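Local coordinates for GGDEF family protein (Caulobacter vibrioides, PDB 3U2A) that is of unknown function but carries a PAS domain of the PdeA-like family, the part modelled here, at residues Q70-V74 with V85-R89. Numbering follows the deposited sequence.
Sequences QAEEV and VARFR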
# COMPACT_ATOMS: atom_id res chain seq x y z
N GLN A 70 16.92 -13.24 3.07
CA GLN A 70 15.58 -12.76 2.70
C GLN A 70 15.56 -11.27 2.32
O GLN A 70 14.94 -10.91 1.32
CB GLN A 70 14.54 -13.10 3.77
CG GLN A 70 13.78 -14.41 3.52
CD GLN A 70 12.96 -14.41 2.22
OE1 GLN A 70 11.93 -13.73 2.09
NE2 GLN A 70 13.43 -15.18 1.24
N ALA A 71 16.25 -10.42 3.09
CA ALA A 71 16.44 -9.00 2.74
C ALA A 71 17.00 -8.79 1.33
O ALA A 71 16.58 -7.89 0.59
CB ALA A 71 17.34 -8.31 3.77
N GLU A 72 17.97 -9.64 0.96
CA GLU A 72 18.64 -9.54 -0.32
C GLU A 72 17.70 -9.78 -1.48
O GLU A 72 17.95 -9.27 -2.59
CB GLU A 72 19.83 -10.50 -0.40
CG GLU A 72 20.93 -10.07 -1.37
CD GLU A 72 21.52 -8.70 -1.01
OE1 GLU A 72 21.84 -7.93 -1.94
OE2 GLU A 72 21.65 -8.38 0.19
N GLU A 73 16.63 -10.55 -1.24
CA GLU A 73 15.63 -10.81 -2.27
C GLU A 73 14.93 -9.54 -2.77
O GLU A 73 14.44 -9.50 -3.89
CB GLU A 73 14.60 -11.85 -1.81
CG GLU A 73 15.16 -13.27 -1.61
CD GLU A 73 15.78 -13.84 -2.88
OE1 GLU A 73 15.12 -13.81 -3.93
OE2 GLU A 73 16.94 -14.31 -2.82
N VAL A 74 14.90 -8.49 -1.93
CA VAL A 74 14.44 -7.17 -2.36
C VAL A 74 15.42 -6.51 -3.35
O VAL A 74 15.00 -6.01 -4.40
CB VAL A 74 14.15 -6.22 -1.16
CG1 VAL A 74 13.67 -4.86 -1.67
CG2 VAL A 74 13.13 -6.83 -0.21
N VAL A 85 9.11 -10.58 -3.93
CA VAL A 85 8.39 -11.03 -2.73
C VAL A 85 9.44 -11.40 -1.67
O VAL A 85 10.30 -12.26 -1.90
CB VAL A 85 7.44 -12.24 -3.00
CG1 VAL A 85 6.70 -12.63 -1.72
CG2 VAL A 85 6.43 -11.91 -4.08
N ALA A 86 9.38 -10.74 -0.53
CA ALA A 86 10.33 -11.02 0.53
C ALA A 86 9.69 -10.76 1.88
O ALA A 86 8.79 -9.93 2.00
CB ALA A 86 11.60 -10.18 0.36
N ARG A 87 10.18 -11.46 2.89
CA ARG A 87 9.73 -11.18 4.25
C ARG A 87 10.90 -11.32 5.20
O ARG A 87 11.62 -12.30 5.15
CB ARG A 87 8.56 -12.07 4.66
CG ARG A 87 8.75 -13.56 4.50
CD ARG A 87 7.48 -14.31 4.95
NE ARG A 87 7.19 -14.10 6.37
CZ ARG A 87 7.62 -14.89 7.35
NH1 ARG A 87 8.37 -15.96 7.08
NH2 ARG A 87 7.31 -14.62 8.61
N PHE A 88 11.10 -10.32 6.05
CA PHE A 88 12.21 -10.36 6.99
C PHE A 88 11.98 -9.39 8.13
O PHE A 88 11.12 -8.51 8.04
CB PHE A 88 13.56 -10.08 6.31
CG PHE A 88 13.68 -8.70 5.68
CD1 PHE A 88 13.23 -8.48 4.37
CD2 PHE A 88 14.27 -7.65 6.37
CE1 PHE A 88 13.36 -7.22 3.78
CE2 PHE A 88 14.39 -6.38 5.78
CZ PHE A 88 13.93 -6.18 4.49
N ARG A 89 12.75 -9.57 9.20
CA ARG A 89 12.65 -8.70 10.37
C ARG A 89 13.78 -7.70 10.32
O ARG A 89 14.84 -8.01 9.79
CB ARG A 89 12.76 -9.52 11.65
CG ARG A 89 11.65 -10.52 11.84
CD ARG A 89 12.03 -11.59 12.84
NE ARG A 89 13.03 -12.52 12.31
CZ ARG A 89 13.50 -13.57 12.96
NH1 ARG A 89 13.07 -13.86 14.17
NH2 ARG A 89 14.41 -14.35 12.38
O HOH W 1 11.83 -14.42 -1.60
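Start with Q70, whose side chain does the polar work between helix 68-75 and the end of strand 83-86. Its chi1 sits between wells at -94°, and chi2 in m folds the chain so that the amide end lies along the backbone of 85-87. There OE1 of Q70 accepts a nearly straight hydrogen bond from the backbone N of R87 (3.0 Å, 168°). The other end of the amide is held more loosely: NE2 of Q70 donates a weak 3.3 Å bond to a water, which in turn donates to O of V85 at 2.7 Å. In this PAS fold, 83-86 is an outermost strand of the antiparallel sheet within the chain, paired with 98-102, and the helix packs against it through apolar groups. A86 points its methyl at the helix, with CB 3.7 Å from CG2 of V74. F88, two residues past the strand's end, has chi1 in p, which lays its ring against A71: CA of A71 makes a CH-pi contact over one face, 3.9 Å from the ring centroid, while CG2 of V74 meets the ring edge, 4.0 Å from CE1 of F88. Beyond the two segments, W98 stacks on F88 and F59 meets it at a steep angle. The CA-to-CB bond of E73 heads toward the strand, but its carboxylate ends up away from it, in salt bridges with R78 and K76; the guanidinium of R87 pairs with E116.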